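Local coordinates for putative polyphosphate kinase 2 family protein (Arthrobacter aurescens, PDB 3RHF) that probably acts as a polyphosphate kinase, moving phosphate between polyphosphate chains and nucleotides, at residues D145-R150 against S229-K234; R162-I167 against E233-E238; W123-Q128 against N168-R173. All coordinates share one frame; numbering follows the deposited sequence.

How the interactions relate
Interactions 1 and 2 are mainly buried packing, and both use helix 221-235. They share Glu233 and Lys234, and their centres lie about 9 Å apart. Interaction 1 sets that helix against the turn leading into helix 148-151. Interaction 2 sets its C-terminal end against helix 157-176. Interaction 3 uses a later part of helix 157-176 and joins it to the short helix 123-126. Interaction 3 is only partly buried, and there charge replaces part of the apolar packing: a salt bridge crosses this contact, while none crosses the other two. Interactions 2 and 3 also meet directly, through a probable hydrogen bond of 3.0 Å from Asn168 ND2 to Lys234 O.

Interaction 1. Residues D145-R150 against S229-K234; sequences DVLIHR and SVAFEK
Val230 meets Arg150 at the more open margin of this contact. Val230 CG2 lies over one face of the guanidinium group, 4.0 Å from Arg150 NH2. The two side chains cross at about a right angle. Arg150 reaches this far because its chain is extended: CG stands anti to the backbone N (chi1 -177°), and the line continues straight to NE. Its charge is met by helix 221-235: NH1 forms a salt bridge with Asp226, one turn before Val230. Val230 also touches Tyr164 of helix 157-176.

Ala231 follows, and its CB points at the 145-150 segment. The methyl meets two buried side chains. Val146 CG2 is 4.3 Å from Ala231 CB. Leu147 CD2 is 4.4 Å from Ala231 CB. Val146 faces the helix directly, whereas Leu147 brings only the end of its chain close. Leu147 also touches Ala227 and Tyr228, so its packing runs back along helix 221-235. The backbones come nearest here, with 7.1 Å between Val146 CA and Ala231 CA.

The contact joins helix 221-235 to the turn that leads into helix 148-151. No hydrogen bond or salt bridge links the two segments. Their fit therefore rests on methyl groups and on one guanidinium face, while the Asp226 salt bridge ties the end of Arg150 to the helix.

Interaction 2. Residues R162-I167 against E233-E238; sequences RRYAAI and EKTSTE
Tyr164 and Lys234 make a CH-pi contact. Lys234 CG sits over one face of the ring, 3.7 Å from the Tyr164 ring centroid and 18° off the ring normal. The carbons next to it share the contact. Lys234 CB is 3.7 Å from Tyr164 CG, and Lys234 CD is 3.5 Å from Tyr164 CD2. The lysine thus lays its aliphatic part across the ring. Its chain bends at chi2 (-91°), and the ammonium end leads away from the 162-167 segment. There NZ has a long, weak ion pair with Glu161. Val146 packs near the rim of the ring, on the other side of its plane.

Both segments belong to a three-layer alpha/beta/alpha sandwich of the P-loop NTPase clan. Helix 157-176 leads into strand 179-187, and helix 221-235 leads toward strand 242-246. These two strands are neighbours in the parallel sheet. The contact therefore packs together the helices that precede them.

The remaining apolar contacts go through the methyl of Thr235. Thr235 CG2 comes 4.0 Å from Tyr164 CD1, oblique to the ring. Thr235 CG2 also lies 4.2 Å from Ile167 CG2. Both Ile167 and Thr235 touch Tyr143 as well.

Polar bonding takes place beside this packing. Thr235 OG1 stands between its own backbone N and carbonyl carbon (chi1 66°), which leaves CG2 to face helix 157-176. OG1 is hydrogen-bonded to Ala231 O one turn earlier and to Trp242 NE1. This buried hydroxyl thus has two partners. The Thr235 carbonyl oxygen is hydrogen-bonded to Lys183 NZ. Ser236 then leaves the helical path.

Interaction 3. Residues W123-Q128 against N168-R173; sequences WRIEKQ and NDFESR
Arg173 bridges two carboxylates, one from each segment. Arg173 NH2 forms a salt bridge with Glu126 OE2 across the contact, modelled at 2.5 Å. Arg173 NH1 forms one with Asp169 OD2, one turn back on its own helix, also at 2.5 Å. Such short values are doubtful in detail. Glu126 OE2 comes in at the edge of the guanidinium, near its plane, yet the carboxylate is turned 44° from that plane. One face of the guanidinium lies over Phe170 CA.

Beside the charged groups, Phe170 reaches toward helix 123-126, its CG anti to the backbone N (chi1 177°). Its ring is met obliquely by two side chains. Glu126 CG is 3.5 Å from Phe170 CE1, and Ile125 CG2 is 4.1 Å from Phe170 CZ. Ile125 continues the apolar packing onto Phe138 of strand 135-139.

An alanine in place of Glu126 would be likely to leave Arg173 NH2 without this carboxylate and uncover part of the Phe170 ring. Glu126 does two jobs: its CG packs on the aromatic ring, and its carboxylate probably offsets part of the Arg173 charge. The contact thus joins helix 123-126 to helix 157-176 by apolar packing and charge pairing together.

Interaction 1. Residues D145-R150 against S229-K234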
loop_
_atom_site.group_PDB
_atom_site.type_symbol
_atom_site.label_atom_id
_atom_site.label_comp_id
_atom_site.label_asym_id
_atom_site.label_seq_id
_atom_site.Cartn_x
_atom_site.Cartn_y
_atom_site.Cartn_z
ATOM N N ASP A 145 -6.405 2.364 23.967
ATOM C CA ASP A 145 -6.957 1.800 25.188
ATOM C C ASP A 145 -6.520 2.525 26.448
ATOM O O ASP A 145 -6.985 2.178 27.502
ATOM C CB ASP A 145 -6.659 0.320 25.271
ATOM C CG ASP A 145 -7.365 -0.451 24.186
ATOM O OD1 ASP A 145 -8.609 -0.583 24.276
ATOM O OD2 ASP A 145 -6.690 -0.919 23.241
ATOM N N VAL A 146 -5.634 3.515 26.353
ATOM C CA VAL A 146 -5.438 4.456 27.458
ATOM C C VAL A 146 -5.772 5.921 27.128
ATOM O O VAL A 146 -5.353 6.824 27.861
ATOM C CB VAL A 146 -4.014 4.401 28.001
ATOM C CG1 VAL A 146 -3.751 3.030 28.513
ATOM C CG2 VAL A 146 -2.994 4.840 26.949
ATOM N N LEU A 147 -6.504 6.152 26.041
ATOM C CA LEU A 147 -6.890 7.515 25.646
ATOM C C LEU A 147 -8.415 7.655 25.678
ATOM O O LEU A 147 -8.954 8.253 26.565
ATOM C CB LEU A 147 -6.351 7.895 24.256
ATOM C CG LEU A 147 -4.832 7.952 24.165
ATOM C CD1 LEU A 147 -4.374 7.864 22.734
ATOM C CD2 LEU A 147 -4.272 9.189 24.875
ATOM N N ILE A 148 -9.098 7.088 24.695
ATOM C CA ILE A 148 -10.516 7.204 24.611
ATOM C C ILE A 148 -11.085 6.635 25.929
ATOM O O ILE A 148 -11.893 7.273 26.595
ATOM C CB ILE A 148 -11.055 6.563 23.271
ATOM C CG1 ILE A 148 -12.502 7.003 23.000
ATOM C CG2 ILE A 148 -11.020 5.079 23.281
ATOM C CD1 ILE A 148 -12.989 6.755 21.519
ATOM N N HIS A 149 -10.585 5.483 26.352
ATOM C CA HIS A 149 -11.085 4.826 27.560
ATOM C C HIS A 149 -10.890 5.709 28.786
ATOM O O HIS A 149 -11.715 5.730 29.681
ATOM C CB HIS A 149 -10.370 3.489 27.768
ATOM C CG HIS A 149 -10.796 2.406 26.819
ATOM N ND1 HIS A 149 -11.278 1.184 27.252
ATOM C CD2 HIS A 149 -10.796 2.352 25.467
ATOM C CE1 HIS A 149 -11.558 0.424 26.207
ATOM N NE2 HIS A 149 -11.284 1.113 25.113
ATOM N N ARG A 150 -9.798 6.450 28.836
ATOM C CA ARG A 150 -9.584 7.339 29.957
ATOM C C ARG A 150 -10.626 8.455 29.969
ATOM O O ARG A 150 -11.418 8.563 30.901
ATOM C CB ARG A 150 -8.188 7.910 29.891
ATOM C CG ARG A 150 -7.866 8.794 31.053
ATOM C CD ARG A 150 -6.399 9.070 31.048
ATOM N NE ARG A 150 -5.920 9.625 32.295
ATOM C CZ ARG A 150 -6.068 10.896 32.666
ATOM N NH1 ARG A 150 -6.711 11.801 31.892
ATOM N NH2 ARG A 150 -5.540 11.279 33.817
ATOM N N SER A 229 -0.905 13.422 27.431
ATOM C CA SER A 229 0.255 13.894 28.144
ATOM C C SER A 229 0.595 12.919 29.234
ATOM O O SER A 229 1.752 12.678 29.474
ATOM C CB SER A 229 0.050 15.316 28.682
ATOM O OG SER A 229 -0.956 15.287 29.624
ATOM N N VAL A 230 -0.411 12.319 29.863
ATOM C CA VAL A 230 -0.158 11.307 30.886
ATOM C C VAL A 230 0.447 10.061 30.255
ATOM O O VAL A 230 1.518 9.598 30.691
ATOM C CB VAL A 230 -1.407 10.965 31.695
ATOM C CG1 VAL A 230 -1.138 9.744 32.632
ATOM C CG2 VAL A 230 -1.837 12.201 32.487
ATOM N N ALA A 231 -0.213 9.558 29.219
ATOM C CA ALA A 231 0.329 8.485 28.361
ATOM C C ALA A 231 1.800 8.682 28.025
ATOM O O ALA A 231 2.565 7.722 28.086
ATOM C CB ALA A 231 -0.490 8.354 27.052
ATOM N N PHE A 232 2.200 9.909 27.678
ATOM C CA PHE A 232 3.620 10.168 27.375
ATOM C C PHE A 232 4.497 10.121 28.620
ATOM O O PHE A 232 5.621 9.646 28.540
ATOM C CB PHE A 232 3.910 11.518 26.681
ATOM C CG PHE A 232 3.129 11.779 25.409
ATOM C CD1 PHE A 232 2.809 10.778 24.540
ATOM C CD2 PHE A 232 2.739 13.065 25.103
ATOM C CE1 PHE A 232 2.092 11.049 23.403
ATOM C CE2 PHE A 232 2.029 13.337 23.988
ATOM C CZ PHE A 232 1.690 12.306 23.136
ATOM N N GLU A 233 4.029 10.613 29.760
ATOM C CA GLU A 233 4.833 10.506 30.985
ATOM C C GLU A 233 5.007 9.048 31.325
ATOM O O GLU A 233 5.996 8.672 31.895
ATOM C CB GLU A 233 4.176 11.216 32.194
ATOM C CG GLU A 233 4.244 12.784 32.143
ATOM C CD GLU A 233 3.383 13.490 33.240
ATOM O OE1 GLU A 233 3.159 12.809 34.288
ATOM O OE2 GLU A 233 2.956 14.685 33.042
ATOM N N LYS A 234 4.016 8.229 31.009
ATOM C CA LYS A 234 4.022 6.833 31.437
ATOM C C LYS A 234 4.783 5.920 30.476
ATOM O O LYS A 234 5.387 4.965 30.943
ATOM C CB LYS A 234 2.584 6.322 31.614
ATOM C CG LYS A 234 1.738 7.113 32.671
ATOM C CD LYS A 234 1.846 6.510 34.089
ATOM C CE LYS A 234 1.358 7.447 35.194
ATOM N NZ LYS A 234 2.209 7.244 36.405
#

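Interaction 2. Residues R162-I167 against E233-E238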
loop_
_atom_site.group_PDB
_atom_site.type_symbol
_atom_site.label_atom_id
_atom_site.label_comp_id
_atom_site.label_asym_id
_atom_site.label_seq_id
_atom_site.Cartn_x
_atom_site.Cartn_y
_atom_site.Cartn_z
ATOM N N ARG A 162 -2.209 -0.403 34.982
ATOM C CA ARG A 162 -1.723 -1.683 34.511
ATOM C C ARG A 162 -1.529 -1.666 32.989
ATOM O O ARG A 162 -0.625 -2.307 32.457
ATOM C CB ARG A 162 -2.608 -2.878 34.955
ATOM C CG ARG A 162 -3.675 -3.353 33.915
ATOM C CD ARG A 162 -4.208 -4.809 34.131
ATOM N NE ARG A 162 -3.689 -5.726 33.104
ATOM C CZ ARG A 162 -4.127 -5.812 31.844
ATOM N NH1 ARG A 162 -3.540 -6.676 31.024
ATOM N NH2 ARG A 162 -5.130 -5.048 31.393
ATOM N N ARG A 163 -2.363 -0.928 32.286
ATOM C CA ARG A 163 -2.238 -0.860 30.848
ATOM C C ARG A 163 -0.980 -0.158 30.406
ATOM O O ARG A 163 -0.322 -0.589 29.469
ATOM C CB ARG A 163 -3.421 -0.185 30.276
ATOM C CG ARG A 163 -4.561 -1.093 30.308
ATOM C CD ARG A 163 -5.683 -0.435 29.642
ATOM N NE ARG A 163 -6.869 -1.241 29.766
ATOM C CZ ARG A 163 -8.029 -0.925 29.220
ATOM N NH1 ARG A 163 -8.143 0.182 28.512
ATOM N NH2 ARG A 163 -9.068 -1.732 29.376
ATOM N N TYR A 164 -0.625 0.896 31.113
ATOM C CA TYR A 164 0.612 1.584 30.840
ATOM C C TYR A 164 1.795 0.636 30.998
ATOM O O TYR A 164 2.723 0.640 30.163
ATOM C CB TYR A 164 0.802 2.759 31.799
ATOM C CG TYR A 164 -0.161 3.880 31.615
ATOM C CD1 TYR A 164 -0.512 4.341 30.341
ATOM C CD2 TYR A 164 -0.697 4.520 32.705
ATOM C CE1 TYR A 164 -1.409 5.417 30.198
ATOM C CE2 TYR A 164 -1.579 5.573 32.583
ATOM C CZ TYR A 164 -1.936 6.019 31.353
ATOM O OH TYR A 164 -2.798 7.060 31.266
ATOM N N ALA A 165 1.784 -0.137 32.078
ATOM C CA ALA A 165 2.878 -1.053 32.342
ATOM C C ALA A 165 2.867 -2.174 31.304
ATOM O O ALA A 165 3.927 -2.604 30.880
ATOM C CB ALA A 165 2.847 -1.607 33.789
ATOM N N ALA A 166 1.693 -2.616 30.863
ATOM C CA ALA A 166 1.645 -3.693 29.857
ATOM C C ALA A 166 2.219 -3.253 28.488
ATOM O O ALA A 166 2.988 -3.988 27.826
ATOM C CB ALA A 166 0.242 -4.211 29.710
ATOM N N ILE A 167 1.844 -2.037 28.086
ATOM C CA ILE A 167 2.322 -1.417 26.875
ATOM C C ILE A 167 3.855 -1.393 26.904
ATOM O O ILE A 167 4.507 -1.889 26.008
ATOM C CB ILE A 167 1.686 0.003 26.711
ATOM C CG1 ILE A 167 0.219 -0.115 26.279
ATOM C CG2 ILE A 167 2.391 0.804 25.719
ATOM C CD1 ILE A 167 -0.614 1.155 26.467
ATOM N N GLU A 233 4.029 10.613 29.760
ATOM C CA GLU A 233 4.833 10.506 30.985
ATOM C C GLU A 233 5.007 9.048 31.325
ATOM O O GLU A 233 5.996 8.672 31.895
ATOM C CB GLU A 233 4.176 11.216 32.194
ATOM C CG GLU A 233 4.244 12.784 32.143
ATOM C CD GLU A 233 3.383 13.490 33.240
ATOM O OE1 GLU A 233 3.159 12.809 34.288
ATOM O OE2 GLU A 233 2.956 14.685 33.042
ATOM N N LYS A 234 4.016 8.229 31.009
ATOM C CA LYS A 234 4.022 6.833 31.437
ATOM C C LYS A 234 4.783 5.920 30.476
ATOM O O LYS A 234 5.387 4.965 30.943
ATOM C CB LYS A 234 2.584 6.322 31.614
ATOM C CG LYS A 234 1.738 7.113 32.671
ATOM C CD LYS A 234 1.846 6.510 34.089
ATOM C CE LYS A 234 1.358 7.447 35.194
ATOM N NZ LYS A 234 2.209 7.244 36.405
ATOM N N THR A 235 4.774 6.226 29.161
ATOM C CA THR A 235 5.170 5.265 28.113
ATOM C C THR A 235 6.237 5.720 27.113
ATOM O O THR A 235 6.577 4.958 26.188
ATOM C CB THR A 235 3.949 4.778 27.299
ATOM O OG1 THR A 235 3.371 5.867 26.550
ATOM C CG2 THR A 235 2.908 4.177 28.214
ATOM N N SER A 236 6.778 6.931 27.300
ATOM C CA SER A 236 7.918 7.369 26.528
ATOM C C SER A 236 9.233 6.891 27.174
ATOM O O SER A 236 9.732 7.485 28.122
ATOM C CB SER A 236 7.918 8.877 26.379
ATOM O OG SER A 236 9.084 9.340 25.702
ATOM N N THR A 237 9.817 5.835 26.607
ATOM C CA THR A 237 11.008 5.229 27.153
ATOM C C THR A 237 12.247 5.392 26.266
ATOM O O THR A 237 12.160 5.814 25.121
ATOM C CB THR A 237 10.737 3.769 27.416
ATOM O OG1 THR A 237 10.510 3.088 26.172
ATOM C CG2 THR A 237 9.511 3.625 28.320
ATOM N N GLU A 238 13.410 5.084 26.823
ATOM C CA GLU A 238 14.636 5.043 26.055
ATOM C C GLU A 238 14.527 4.114 24.806
ATOM O O GLU A 238 14.969 4.499 23.746
ATOM C CB GLU A 238 15.830 4.653 26.958
#

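Interaction 3. Residues W123-Q128 against N168-R173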
loop_
_atom_site.group_PDB
_atom_site.type_symbol
_atom_site.label_atom_id
_atom_site.label_comp_id
_atom_site.label_asym_id
_atom_site.label_seq_id
_atom_site.Cartn_x
_atom_site.Cartn_y
_atom_site.Cartn_z
ATOM N N TRP A 123 -4.134 -8.279 22.759
ATOM C CA TRP A 123 -4.180 -9.483 21.955
ATOM C C TRP A 123 -4.284 -9.078 20.487
ATOM O O TRP A 123 -3.513 -9.539 19.659
ATOM C CB TRP A 123 -5.342 -10.357 22.382
ATOM C CG TRP A 123 -5.609 -11.587 21.562
ATOM C CD1 TRP A 123 -4.956 -12.783 21.653
ATOM C CD2 TRP A 123 -6.643 -11.771 20.589
ATOM N NE1 TRP A 123 -5.490 -13.684 20.740
ATOM C CE2 TRP A 123 -6.526 -13.082 20.089
ATOM C CE3 TRP A 123 -7.635 -10.944 20.070
ATOM C CZ2 TRP A 123 -7.387 -13.597 19.146
ATOM C CZ3 TRP A 123 -8.492 -11.451 19.111
ATOM C CH2 TRP A 123 -8.357 -12.764 18.651
ATOM N N ARG A 124 -5.197 -8.162 20.154
ATOM C CA ARG A 124 -5.390 -7.803 18.747
ATOM C C ARG A 124 -4.217 -7.060 18.149
ATOM O O ARG A 124 -4.011 -7.106 16.949
ATOM C CB ARG A 124 -6.668 -7.011 18.560
ATOM C CG ARG A 124 -6.671 -5.645 19.225
ATOM C CD ARG A 124 -7.941 -4.949 18.882
ATOM N NE ARG A 124 -7.961 -3.534 19.199
ATOM C CZ ARG A 124 -8.715 -2.649 18.533
ATOM N NH1 ARG A 124 -9.499 -3.014 17.487
ATOM N NH2 ARG A 124 -8.662 -1.375 18.875
ATOM N N ILE A 125 -3.430 -6.422 18.999
ATOM C CA ILE A 125 -2.308 -5.668 18.553
ATOM C C ILE A 125 -1.124 -6.565 18.220
ATOM O O ILE A 125 -0.478 -6.379 17.161
ATOM C CB ILE A 125 -1.847 -4.638 19.589
ATOM C CG1 ILE A 125 -3.016 -3.828 20.183
ATOM C CG2 ILE A 125 -0.861 -3.657 18.899
ATOM C CD1 ILE A 125 -3.772 -2.953 19.145
ATOM N N GLU A 126 -0.834 -7.508 19.129
ATOM C CA GLU A 126 0.220 -8.512 18.961
ATOM C C GLU A 126 0.031 -9.324 17.696
ATOM O O GLU A 126 1.017 -9.677 17.061
ATOM C CB GLU A 126 0.291 -9.525 20.114
ATOM C CG GLU A 126 0.547 -8.908 21.500
ATOM C CD GLU A 126 1.706 -9.573 22.267
ATOM O OE1 GLU A 126 2.763 -9.889 21.618
ATOM O OE2 GLU A 126 1.545 -9.752 23.507
ATOM N N LYS A 127 -1.211 -9.635 17.343
ATOM C CA LYS A 127 -1.420 -10.334 16.111
ATOM C C LYS A 127 -0.803 -9.613 14.937
ATOM O O LYS A 127 -0.411 -10.255 14.005
ATOM C CB LYS A 127 -2.888 -10.516 15.796
ATOM C CG LYS A 127 -3.624 -11.223 16.862
ATOM C CD LYS A 127 -4.758 -12.112 16.299
ATOM C CE LYS A 127 -5.793 -11.383 15.434
ATOM N NZ LYS A 127 -7.013 -12.269 15.339
ATOM N N GLN A 128 -0.768 -8.283 14.967
ATOM C CA GLN A 128 -0.441 -7.504 13.771
ATOM C C GLN A 128 0.969 -6.971 13.727
ATOM O O GLN A 128 1.280 -6.323 12.803
ATOM C CB GLN A 128 -1.402 -6.313 13.621
ATOM C CG GLN A 128 -2.861 -6.710 13.733
ATOM C CD GLN A 128 -3.314 -7.625 12.601
ATOM O OE1 GLN A 128 -2.955 -7.417 11.436
ATOM N NE2 GLN A 128 -4.122 -8.636 12.937
ATOM N N ASN A 168 4.440 -0.872 27.964
ATOM C CA ASN A 168 5.875 -0.810 28.066
ATOM C C ASN A 168 6.556 -2.172 27.991
ATOM O O ASN A 168 7.624 -2.295 27.375
ATOM C CB ASN A 168 6.263 -0.092 29.342
ATOM C CG ASN A 168 6.027 1.420 29.260
ATOM O OD1 ASN A 168 5.987 2.024 28.164
ATOM N ND2 ASN A 168 5.889 2.040 30.407
ATOM N N ASP A 169 5.931 -3.185 28.587
ATOM C CA ASP A 169 6.441 -4.556 28.574
ATOM C C ASP A 169 6.358 -5.134 27.188
ATOM O O ASP A 169 7.325 -5.721 26.709
ATOM C CB ASP A 169 5.661 -5.456 29.517
ATOM C CG ASP A 169 6.123 -6.934 29.435
ATOM O OD1 ASP A 169 7.212 -7.278 29.991
ATOM O OD2 ASP A 169 5.409 -7.780 28.815
ATOM N N PHE A 170 5.214 -4.923 26.549
ATOM C CA PHE A 170 5.008 -5.210 25.136
ATOM C C PHE A 170 6.006 -4.553 24.223
ATOM O O PHE A 170 6.715 -5.230 23.435
ATOM C CB PHE A 170 3.659 -4.720 24.772
ATOM C CG PHE A 170 3.306 -4.866 23.369
ATOM C CD1 PHE A 170 3.291 -6.111 22.764
ATOM C CD2 PHE A 170 2.882 -3.788 22.658
ATOM C CE1 PHE A 170 2.896 -6.256 21.442
ATOM C CE2 PHE A 170 2.461 -3.935 21.342
ATOM C CZ PHE A 170 2.483 -5.168 20.736
ATOM N N GLU A 171 6.121 -3.243 24.296
ATOM C CA GLU A 171 7.114 -2.589 23.423
ATOM C C GLU A 171 8.537 -3.123 23.703
ATOM O O GLU A 171 9.365 -3.244 22.826
ATOM C CB GLU A 171 7.018 -1.083 23.586
ATOM C CG GLU A 171 5.718 -0.603 22.976
ATOM C CD GLU A 171 5.410 0.885 23.203
ATOM O OE1 GLU A 171 6.263 1.601 23.816
ATOM O OE2 GLU A 171 4.300 1.304 22.728
ATOM N N SER A 172 8.807 -3.442 24.956
ATOM C CA SER A 172 10.091 -3.981 25.323
ATOM C C SER A 172 10.300 -5.394 24.713
ATOM O O SER A 172 11.395 -5.746 24.291
ATOM C CB SER A 172 10.223 -3.978 26.851
ATOM O OG SER A 172 11.323 -4.765 27.227
ATOM N N ARG A 173 9.245 -6.186 24.625
ATOM C CA ARG A 173 9.378 -7.505 24.026
ATOM C C ARG A 173 9.662 -7.341 22.541
ATOM O O ARG A 173 10.539 -8.023 21.982
ATOM C CB ARG A 173 8.138 -8.358 24.291
ATOM C CG ARG A 173 8.216 -9.176 25.604
ATOM C CD ARG A 173 6.888 -9.240 26.446
ATOM N NE ARG A 173 5.754 -9.493 25.572
ATOM C CZ ARG A 173 4.541 -8.986 25.701
ATOM N NH1 ARG A 173 4.234 -8.204 26.707
ATOM N NH2 ARG A 173 3.613 -9.294 24.797
#